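Local coordinates for putative cell adhesion protein (Bacteroides fragilis, PDB 4H40) that probably serves in cell adhesion as a fimbrillin-like building block of a bacterial pilus, at residues B[14-19]-B[108-113]; B[153-158]-B[170-175]; B[183-188]-B[296-301]; B[198-203]-B[272-277]. One frame throughout, in Å; residues are numbered along the deposited sequence.

Contact 1. Residues B[14-19]-B[108-113]; sequences VRIDPV and LYMKAG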
# COMPACT_ATOMS: atom_id res chain seq x y z
N VAL B 14 19.78 26.35 -46.02
CA VAL B 14 19.79 27.17 -44.79
C VAL B 14 20.28 26.30 -43.60
O VAL B 14 19.80 25.18 -43.43
CB VAL B 14 18.38 27.79 -44.52
CG1 VAL B 14 18.24 28.33 -43.10
CG2 VAL B 14 18.06 28.88 -45.55
N ARG B 15 21.23 26.82 -42.78
CA ARG B 15 21.78 26.08 -41.63
C ARG B 15 20.81 26.14 -40.45
O ARG B 15 20.32 27.21 -40.10
CB ARG B 15 23.15 26.63 -41.22
CG ARG B 15 23.95 25.65 -40.36
CD ARG B 15 25.32 26.18 -39.98
NE ARG B 15 25.26 27.24 -38.97
CZ ARG B 15 25.83 28.43 -39.08
NH1 ARG B 15 26.50 28.75 -40.18
NH2 ARG B 15 25.70 29.33 -38.11
N ILE B 16 20.55 24.98 -39.83
CA ILE B 16 19.61 24.88 -38.72
C ILE B 16 20.36 24.83 -37.37
O ILE B 16 21.12 23.89 -37.08
CB ILE B 16 18.63 23.69 -38.91
CG1 ILE B 16 18.07 23.62 -40.36
CG2 ILE B 16 17.49 23.72 -37.88
CD1 ILE B 16 17.24 24.87 -40.91
N ASP B 17 20.11 25.87 -36.55
CA ASP B 17 20.66 26.03 -35.21
C ASP B 17 19.53 25.75 -34.18
O ASP B 17 18.73 26.64 -33.88
CB ASP B 17 21.30 27.45 -35.05
CG ASP B 17 21.68 27.84 -33.62
OD1 ASP B 17 22.46 27.09 -32.98
OD2 ASP B 17 21.20 28.90 -33.15
N PRO B 18 19.41 24.51 -33.69
CA PRO B 18 18.32 24.21 -32.75
C PRO B 18 18.64 24.70 -31.34
O PRO B 18 19.78 24.64 -30.89
CB PRO B 18 18.17 22.70 -32.84
CG PRO B 18 19.49 22.21 -33.24
CD PRO B 18 20.22 23.31 -33.96
N VAL B 19 17.61 25.23 -30.66
CA VAL B 19 17.72 25.75 -29.30
C VAL B 19 16.85 24.89 -28.39
O VAL B 19 15.64 24.77 -28.62
CB VAL B 19 17.38 27.27 -29.27
CG1 VAL B 19 17.07 27.76 -27.86
CG2 VAL B 19 18.52 28.08 -29.88
N LEU B 108 23.11 20.57 -39.75
CA LEU B 108 21.92 20.23 -40.51
C LEU B 108 21.54 21.40 -41.40
O LEU B 108 21.23 22.49 -40.90
CB LEU B 108 20.73 19.83 -39.59
CG LEU B 108 19.29 19.89 -40.16
CD1 LEU B 108 19.00 18.74 -41.13
CD2 LEU B 108 18.30 19.83 -39.07
N TYR B 109 21.60 21.18 -42.72
CA TYR B 109 21.18 22.15 -43.72
C TYR B 109 19.89 21.63 -44.35
O TYR B 109 19.80 20.44 -44.71
CB TYR B 109 22.26 22.39 -44.78
CG TYR B 109 23.50 23.09 -44.27
CD1 TYR B 109 24.58 22.36 -43.78
CD2 TYR B 109 23.62 24.47 -44.33
CE1 TYR B 109 25.75 22.99 -43.35
CE2 TYR B 109 24.78 25.12 -43.90
CZ TYR B 109 25.84 24.37 -43.39
OH TYR B 109 27.00 24.99 -42.97
N MSE B 110 18.88 22.50 -44.43
CA MSE B 110 17.56 22.18 -44.99
C MSE B 110 17.14 23.15 -46.09
O MSE B 110 17.53 24.32 -46.06
CB MSE B 110 16.49 22.18 -43.88
CG MSE B 110 16.65 21.05 -42.90
SE MSE B 110 15.03 20.66 -41.94
CE MSE B 110 15.37 21.62 -40.39
N LYS B 111 16.32 22.67 -47.06
CA LYS B 111 15.79 23.60 -48.07
C LYS B 111 14.63 24.38 -47.46
O LYS B 111 14.10 23.98 -46.41
CB LYS B 111 15.38 22.97 -49.44
CG LYS B 111 14.96 21.50 -49.60
CD LYS B 111 14.99 21.14 -51.08
CE LYS B 111 15.08 19.67 -51.34
NZ LYS B 111 15.46 19.43 -52.76
N ALA B 112 14.24 25.50 -48.10
CA ALA B 112 13.12 26.34 -47.69
C ALA B 112 11.79 25.57 -47.81
O ALA B 112 11.62 24.73 -48.69
CB ALA B 112 13.08 27.60 -48.54
N GLY B 113 10.90 25.83 -46.86
CA GLY B 113 9.59 25.19 -46.80
C GLY B 113 9.07 24.99 -45.40
O GLY B 113 9.74 25.34 -44.42

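Contact 2. Residues B[153-158]-B[170-175]; sequences TAVTIT and QTLYLP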
# COMPACT_ATOMS: atom_id res chain seq x y z
N THR B 153 5.28 20.76 -33.37
CA THR B 153 5.18 22.06 -34.02
C THR B 153 5.72 22.00 -35.43
O THR B 153 6.45 21.08 -35.82
CB THR B 153 5.91 23.15 -33.20
OG1 THR B 153 7.20 22.68 -32.80
CG2 THR B 153 5.11 23.57 -31.99
N ALA B 154 5.30 22.98 -36.22
CA ALA B 154 5.75 23.18 -37.58
C ALA B 154 6.70 24.37 -37.61
O ALA B 154 6.62 25.27 -36.76
CB ALA B 154 4.57 23.39 -38.51
N VAL B 155 7.63 24.35 -38.57
CA VAL B 155 8.61 25.42 -38.79
C VAL B 155 8.62 25.78 -40.26
O VAL B 155 8.54 24.89 -41.11
CB VAL B 155 10.03 25.06 -38.25
CG1 VAL B 155 10.61 23.80 -38.92
CG2 VAL B 155 11.00 26.25 -38.37
N THR B 156 8.68 27.07 -40.56
CA THR B 156 8.79 27.56 -41.93
C THR B 156 10.20 28.10 -42.11
O THR B 156 10.62 28.99 -41.36
CB THR B 156 7.69 28.57 -42.27
OG1 THR B 156 6.42 27.96 -42.03
CG2 THR B 156 7.76 29.05 -43.71
N ILE B 157 10.94 27.54 -43.06
CA ILE B 157 12.31 27.96 -43.35
C ILE B 157 12.26 28.89 -44.57
O ILE B 157 11.66 28.55 -45.59
CB ILE B 157 13.25 26.73 -43.54
CG1 ILE B 157 13.20 25.83 -42.28
CG2 ILE B 157 14.69 27.18 -43.83
CD1 ILE B 157 13.77 24.45 -42.44
N THR B 158 12.85 30.09 -44.42
CA THR B 158 12.88 31.13 -45.47
C THR B 158 14.25 31.20 -46.16
O THR B 158 15.26 30.86 -45.55
CB THR B 158 12.50 32.49 -44.88
OG1 THR B 158 13.21 32.70 -43.66
CG2 THR B 158 11.00 32.62 -44.62
N GLN B 170 18.98 29.73 -39.70
CA GLN B 170 17.71 29.85 -38.99
C GLN B 170 17.77 29.15 -37.65
O GLN B 170 18.33 28.06 -37.53
CB GLN B 170 16.54 29.31 -39.82
CG GLN B 170 15.19 29.90 -39.40
CD GLN B 170 14.13 29.70 -40.44
OE1 GLN B 170 14.18 30.25 -41.54
NE2 GLN B 170 13.11 28.93 -40.09
N THR B 171 17.19 29.80 -36.63
CA THR B 171 17.14 29.26 -35.28
C THR B 171 15.84 28.48 -35.14
O THR B 171 14.75 29.00 -35.41
CB THR B 171 17.31 30.37 -34.22
OG1 THR B 171 18.50 31.12 -34.50
CG2 THR B 171 17.37 29.84 -32.81
N LEU B 172 15.96 27.21 -34.75
CA LEU B 172 14.85 26.29 -34.53
C LEU B 172 14.60 26.18 -33.03
O LEU B 172 15.37 25.54 -32.32
CB LEU B 172 15.17 24.92 -35.15
CG LEU B 172 14.09 23.85 -35.09
CD1 LEU B 172 13.09 24.02 -36.18
CD2 LEU B 172 14.70 22.49 -35.23
N TYR B 173 13.55 26.84 -32.54
CA TYR B 173 13.22 26.79 -31.12
C TYR B 173 12.43 25.50 -30.82
O TYR B 173 11.32 25.29 -31.34
CB TYR B 173 12.46 28.06 -30.68
CG TYR B 173 13.33 29.30 -30.68
CD1 TYR B 173 14.16 29.59 -29.60
CD2 TYR B 173 13.33 30.19 -31.75
CE1 TYR B 173 14.98 30.72 -29.59
CE2 TYR B 173 14.14 31.33 -31.76
CZ TYR B 173 14.97 31.59 -30.67
OH TYR B 173 15.78 32.71 -30.65
N LEU B 174 13.05 24.62 -30.02
CA LEU B 174 12.48 23.33 -29.69
C LEU B 174 11.50 23.44 -28.56
O LEU B 174 11.79 24.13 -27.57
CB LEU B 174 13.55 22.29 -29.31
CG LEU B 174 14.62 21.94 -30.34
CD1 LEU B 174 15.30 20.69 -29.93
CD2 LEU B 174 14.04 21.74 -31.70
N PRO B 175 10.33 22.76 -28.65
CA PRO B 175 9.41 22.77 -27.52
C PRO B 175 9.94 21.84 -26.39
O PRO B 175 10.81 21.00 -26.66
CB PRO B 175 8.10 22.25 -28.12
CG PRO B 175 8.38 21.95 -29.58
CD PRO B 175 9.85 21.87 -29.73

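Contact 3. Residues B[183-188]-B[296-301]; sequences RMQFTV and SYNYTA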
# COMPACT_ATOMS: atom_id res chain seq x y z
N ARG B 183 8.18 5.54 -14.21
CA ARG B 183 9.40 5.42 -13.45
C ARG B 183 9.09 4.82 -12.10
O ARG B 183 8.11 5.19 -11.47
CB ARG B 183 10.05 6.80 -13.29
CG ARG B 183 11.34 6.76 -12.48
CD ARG B 183 11.97 8.11 -12.37
NE ARG B 183 12.72 8.23 -11.13
CZ ARG B 183 14.01 8.53 -11.07
NH1 ARG B 183 14.70 8.76 -12.19
NH2 ARG B 183 14.62 8.63 -9.89
N MSE B 184 9.92 3.88 -11.66
CA MSE B 184 9.81 3.28 -10.33
C MSE B 184 11.09 3.61 -9.58
O MSE B 184 12.18 3.58 -10.17
CB MSE B 184 9.55 1.78 -10.38
CG MSE B 184 8.17 1.46 -10.93
SE MSE B 184 7.63 -0.41 -10.80
CE MSE B 184 6.80 -0.33 -9.07
N GLN B 185 10.96 4.02 -8.32
CA GLN B 185 12.10 4.32 -7.50
C GLN B 185 11.95 3.66 -6.14
O GLN B 185 10.88 3.70 -5.56
CB GLN B 185 12.28 5.81 -7.36
CG GLN B 185 13.55 6.15 -6.67
CD GLN B 185 13.65 7.60 -6.44
OE1 GLN B 185 14.20 8.33 -7.26
NE2 GLN B 185 13.15 8.05 -5.31
N PHE B 186 13.03 3.07 -5.64
CA PHE B 186 13.13 2.41 -4.35
C PHE B 186 14.29 3.04 -3.57
O PHE B 186 15.43 3.08 -4.06
CB PHE B 186 13.30 0.88 -4.51
CG PHE B 186 12.28 0.27 -5.46
CD1 PHE B 186 11.03 -0.12 -5.01
CD2 PHE B 186 12.56 0.14 -6.81
CE1 PHE B 186 10.07 -0.62 -5.89
CE2 PHE B 186 11.59 -0.35 -7.69
CZ PHE B 186 10.36 -0.71 -7.23
N THR B 187 13.96 3.62 -2.40
CA THR B 187 14.91 4.12 -1.43
C THR B 187 14.93 3.07 -0.33
O THR B 187 13.86 2.77 0.23
CB THR B 187 14.55 5.53 -0.95
OG1 THR B 187 14.50 6.43 -2.06
CG2 THR B 187 15.54 6.06 0.07
N VAL B 188 16.09 2.42 -0.12
CA VAL B 188 16.25 1.39 0.93
C VAL B 188 17.09 1.98 2.06
O VAL B 188 18.26 2.28 1.85
CB VAL B 188 16.87 0.06 0.44
CG1 VAL B 188 16.87 -0.97 1.55
CG2 VAL B 188 16.15 -0.47 -0.81
N SER B 296 6.09 8.91 -11.51
CA SER B 296 7.02 8.21 -10.63
C SER B 296 6.26 7.45 -9.58
O SER B 296 5.34 7.98 -8.97
CB SER B 296 7.97 9.19 -9.94
OG SER B 296 8.92 9.74 -10.83
N TYR B 297 6.65 6.20 -9.38
CA TYR B 297 6.05 5.32 -8.40
C TYR B 297 7.17 5.03 -7.43
O TYR B 297 8.05 4.21 -7.70
CB TYR B 297 5.42 4.08 -9.10
CG TYR B 297 4.37 4.51 -10.12
CD1 TYR B 297 4.74 4.86 -11.42
CD2 TYR B 297 3.05 4.73 -9.74
CE1 TYR B 297 3.82 5.37 -12.32
CE2 TYR B 297 2.12 5.22 -10.64
CZ TYR B 297 2.51 5.58 -11.92
OH TYR B 297 1.58 6.06 -12.82
N ASN B 298 7.27 5.91 -6.41
CA ASN B 298 8.29 5.94 -5.37
C ASN B 298 7.92 5.12 -4.15
O ASN B 298 6.82 5.22 -3.67
CB ASN B 298 8.50 7.37 -4.92
CG ASN B 298 8.75 8.28 -6.08
OD1 ASN B 298 9.46 7.91 -7.02
ND2 ASN B 298 8.15 9.47 -6.05
N TYR B 299 8.84 4.32 -3.68
CA TYR B 299 8.72 3.46 -2.51
C TYR B 299 9.87 3.77 -1.57
O TYR B 299 10.93 4.18 -2.04
CB TYR B 299 8.73 1.99 -2.93
CG TYR B 299 7.48 1.58 -3.67
CD1 TYR B 299 7.34 1.80 -5.04
CD2 TYR B 299 6.44 0.91 -3.01
CE1 TYR B 299 6.18 1.43 -5.72
CE2 TYR B 299 5.30 0.51 -3.68
CZ TYR B 299 5.15 0.81 -5.03
OH TYR B 299 3.99 0.47 -5.66
N THR B 300 9.63 3.68 -0.24
CA THR B 300 10.65 3.90 0.79
C THR B 300 10.61 2.66 1.68
O THR B 300 9.58 2.35 2.29
CB THR B 300 10.48 5.24 1.50
OG1 THR B 300 10.33 6.24 0.49
CG2 THR B 300 11.68 5.63 2.28
N ALA B 301 11.69 1.88 1.62
CA ALA B 301 11.76 0.65 2.38
C ALA B 301 12.85 0.77 3.48
O ALA B 301 13.83 1.48 3.28
CB ALA B 301 12.03 -0.52 1.43
O HOH W 1 11.25 8.83 -8.65
O HOH W 2 12.03 6.74 -3.13

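Contact 4. Residues B[198-203]-B[272-277]; sequences EMLAEG and NLKVNG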
# COMPACT_ATOMS: atom_id res chain seq x y z
N GLU B 198 24.32 -3.03 1.00
CA GLU B 198 24.78 -2.97 -0.39
C GLU B 198 23.81 -3.72 -1.28
O GLU B 198 22.99 -4.49 -0.78
CB GLU B 198 26.18 -3.60 -0.52
CG GLU B 198 27.31 -2.89 0.21
CD GLU B 198 28.51 -3.79 0.41
OE1 GLU B 198 28.49 -4.62 1.35
OE2 GLU B 198 29.45 -3.72 -0.42
N MSE B 199 23.94 -3.54 -2.60
CA MSE B 199 23.18 -4.25 -3.63
C MSE B 199 23.90 -5.54 -3.97
O MSE B 199 25.11 -5.51 -4.18
CB MSE B 199 23.09 -3.41 -4.94
CG MSE B 199 22.23 -2.16 -4.83
SE MSE B 199 20.33 -2.44 -5.21
CE MSE B 199 20.42 -2.51 -7.09
N LEU B 200 23.18 -6.65 -4.12
CA LEU B 200 23.82 -7.85 -4.62
C LEU B 200 23.89 -7.72 -6.17
O LEU B 200 23.19 -6.86 -6.74
CB LEU B 200 23.06 -9.10 -4.19
CG LEU B 200 23.12 -9.48 -2.73
CD1 LEU B 200 22.18 -10.61 -2.44
CD2 LEU B 200 24.54 -9.81 -2.29
N ALA B 201 24.71 -8.55 -6.85
CA ALA B 201 24.77 -8.49 -8.32
C ALA B 201 23.37 -8.70 -8.95
O ALA B 201 23.08 -8.14 -10.01
CB ALA B 201 25.73 -9.53 -8.84
N GLU B 202 22.50 -9.44 -8.24
CA GLU B 202 21.12 -9.70 -8.64
C GLU B 202 20.23 -8.42 -8.54
O GLU B 202 19.21 -8.36 -9.21
CB GLU B 202 20.49 -10.84 -7.80
CG GLU B 202 21.14 -12.21 -7.93
CD GLU B 202 22.44 -12.47 -7.16
OE1 GLU B 202 22.83 -11.62 -6.33
OE2 GLU B 202 23.06 -13.53 -7.41
N GLY B 203 20.64 -7.45 -7.71
CA GLY B 203 19.95 -6.18 -7.50
C GLY B 203 18.46 -6.28 -7.22
O GLY B 203 18.00 -7.20 -6.53
N ASN B 272 17.50 -7.95 -3.68
CA ASN B 272 18.64 -8.79 -3.33
C ASN B 272 19.69 -7.88 -2.74
O ASN B 272 20.31 -7.10 -3.47
CB ASN B 272 19.14 -9.55 -4.54
CG ASN B 272 18.08 -10.38 -5.19
OD1 ASN B 272 17.79 -11.48 -4.76
ND2 ASN B 272 17.45 -9.85 -6.22
N LEU B 273 19.80 -7.90 -1.40
CA LEU B 273 20.70 -6.99 -0.70
C LEU B 273 21.66 -7.73 0.19
O LEU B 273 21.37 -8.84 0.65
CB LEU B 273 19.88 -5.99 0.16
CG LEU B 273 18.71 -5.24 -0.51
CD1 LEU B 273 17.81 -4.57 0.51
CD2 LEU B 273 19.19 -4.23 -1.53
N LYS B 274 22.80 -7.10 0.46
CA LYS B 274 23.83 -7.61 1.36
C LYS B 274 23.72 -6.81 2.64
O LYS B 274 24.21 -5.69 2.70
CB LYS B 274 25.22 -7.52 0.71
CG LYS B 274 26.27 -8.39 1.36
CD LYS B 274 27.56 -8.26 0.59
CE LYS B 274 28.53 -9.36 0.93
NZ LYS B 274 29.85 -9.11 0.29
N VAL B 275 23.02 -7.35 3.63
CA VAL B 275 22.80 -6.71 4.93
C VAL B 275 23.83 -7.25 5.92
O VAL B 275 23.92 -8.45 6.12
CB VAL B 275 21.34 -6.89 5.44
CG1 VAL B 275 21.11 -6.12 6.73
CG2 VAL B 275 20.34 -6.47 4.38
N ASN B 276 24.64 -6.35 6.50
CA ASN B 276 25.70 -6.66 7.45
C ASN B 276 26.58 -7.83 6.98
O ASN B 276 26.96 -8.69 7.78
CB ASN B 276 25.13 -6.93 8.84
CG ASN B 276 24.47 -5.73 9.48
OD1 ASN B 276 24.75 -4.58 9.14
ND2 ASN B 276 23.60 -5.99 10.44
N GLY B 277 26.91 -7.83 5.68
CA GLY B 277 27.75 -8.84 5.04
C GLY B 277 27.08 -10.12 4.61
O GLY B 277 27.72 -10.94 3.94
O HOH W 3 26.74 -5.69 3.66

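Contact 1. Residues B[14-19]-B[108-113]
Arg15 and Tyr109 meet at the middle of a short antiparallel pairing between strands 14-19 and 108-110 of this fimbrillin-like, all-beta protein, as a non-hydrogen-bonded pair with CA atoms 4.5 Å apart. Backbone bonds carry the pairing. Val14 N donates a hydrogen bond to Met110 O at 3.0 Å, and Met110 N donates one back to Val14 O. A third bond runs from Ile16 N to Leu108 O at 2.8 Å. On the exposed face the side chains of Arg15 and Tyr109 lie alongside each other, pointing the same way. Arg15 CG sits over the phenol ring, 4.0 Å from the Tyr109 centroid, in a CH-pi contact, while the guanidinium plane stands nearly perpendicular to the ring. CG reaches this place by lying anti to the backbone N (chi1 -161°). Apolar packing fills the buried face: Ile16 CB lies 3.9 Å from Leu108 CD2, and Ile16 CG1 meets the CE methyl of selenomethionine Met110, the two side chains crossing at about a right angle. Strand 14-19 is the central strand of a three-stranded mixed sheet, with 108-110 antiparallel beside it and 169-173 parallel to it. Ile157 of strand 153-157 packs against Val14, Ile16 and Met110 on the buried face.

Contact 2. Residues B[153-158]-B[170-175]
Val155 and Leu172 meet across strands that run antiparallel, at 176°, with axes 8.9 Å apart. That distance excludes backbone pairing, so side chains bridge the gap. Gln170 does most of this work. Its CG is anti to the backbone N (chi1 -157°), and the chain runs extended beyond it to the other strand, where the amide grips main-chain atoms at both ends. Gln170 NE2 donates to Thr156 O at 2.8 Å, approaching from above that carbonyl plane. Gln170 OE1 accepts from Thr158 N at 3.2 Å, in the plane of the side-chain carbonyl and on a lone pair, while Thr158 OG1 adds a weak third bond. Two main-chain anchors, one at each end of the amide, should fix its rotation. Farther along, Leu172 CD1 nestles among the branches of Val155, 3.7 Å from CG1, the two side chains crossing at about a right angle. Thr153 and Pro175 close the far end tip to tip, with Thr153 OG1 3.5 Å from Pro175 CG. In this fimbrillin-like chain strand 153-157 pairs with 113-121, whereas 169-173 pairs with 14-19; the contact joins the two sheets across a gap bridged by side chains, and Phe117 of strand 113-121 touches both Thr153 and Leu172.

Contact 3. Residues B[183-188]-B[296-301]
Phe186 and Tyr299 leave the same face of a parallel strand pair because they are paired in register, and their matching first torsions (chi1 -50° and -70°), with CG anti to the carbonyl carbon, help lay the side chains side by side. The pair belongs to a fimbrillin-like fold of the transthyretin clan. Strands 183-188 and 296-301 stay in register throughout, Arg183 beside Ser296 and Val188 beside Ala301, and the hydrogen bonds alternate as in any parallel ladder: Gln185 N donates to Tyr297 O at 3.0 Å, while Gln185 O accepts from Tyr299 N. Although the Phe186 and Tyr299 planes are nearly parallel (21°), the rings are slid apart and barely overlap; the closest approach is Phe186 CE1 to Tyr299 CD1 at 3.7 Å. The CE methyl of selenomethionine Met184 adds to it, 3.8 Å from Tyr299 CE1. This buried face is backed by Ile206 of strand 197-207, against Met184 and Phe186. The face carrying Arg183, Gln185, Thr187 and Asn298 is polar. There Arg183 NH2 binds Gln185 OE1 at 2.7 Å, in the guanidinium plane, and a water links Arg183 NE to Asn298 OD1. A second water accepts a hydrogen bond from Gln185 NE2, hydrogen-bonds with Thr187 OG1, and donates to Tyr299 O at 3.0 Å.

Contact 4. Residues B[198-203]-B[272-277]
Glu198 and Lys274 form a hydrogen-bonded antiparallel pair, CA atoms 5.0 Å apart, on strands crossing at 134° with axes 4.4 Å apart. Just beyond, a type I beta turn from Leu200 to Gly203, closed by Gly203 N to Leu200 O, takes the chain round a corner. Leu200 N donates to Asn272 O at 3.0 Å at the start of the turn. The Leu200 side chain lies over the neighbouring strand, its CD2 3.8 Å from Lys274 CB, and the two side chains cross at about a right angle. Glu198 and Lys274 point the same way alongside each other, but their charged ends stop short of a salt bridge: Glu198 OE1 and Lys274 NZ are 4.8 Å apart. Instead, a water donates to both Glu198 OE1 and Lys274 O and accepts from Gly277 N, tying the strand pair to the following loop. In the four-stranded antiparallel sheet strand 278-287 flanks 266-275 on its other side, and its Pro279 touches Leu200. Gly203 has a positive phi (49°), a conformation that favours glycine. Its carbonyl is gripped twice by one residue: Asn272 N at 3.0 Å and Asn272 ND2 at 2.7 Å reach Gly203 O from opposite faces of the carbonyl plane.

Contacts 1 and 2 lie together on one side of the chain's centre, contacts 3 and 4 on the other. One strand of contact 2, 169-173, lies in the sheet of contact 1 beside 14-19; contact 1 is pairing within that sheet, largely buried, whereas contact 2 is packing of that sheet against another, held by a side-chain amide. Contact 3, nearest the centre of the chain at about 15 Å, combines an aromatic buried face with a watered polar one. Contact 4 is nested within the loop that contact 3 closes, about 17 Å away between centres, and is more peripheral, relying on main-chain bonds, with one asparagine side chain binding the turn. Val188 CG1 touches Leu273 CD1 where they meet.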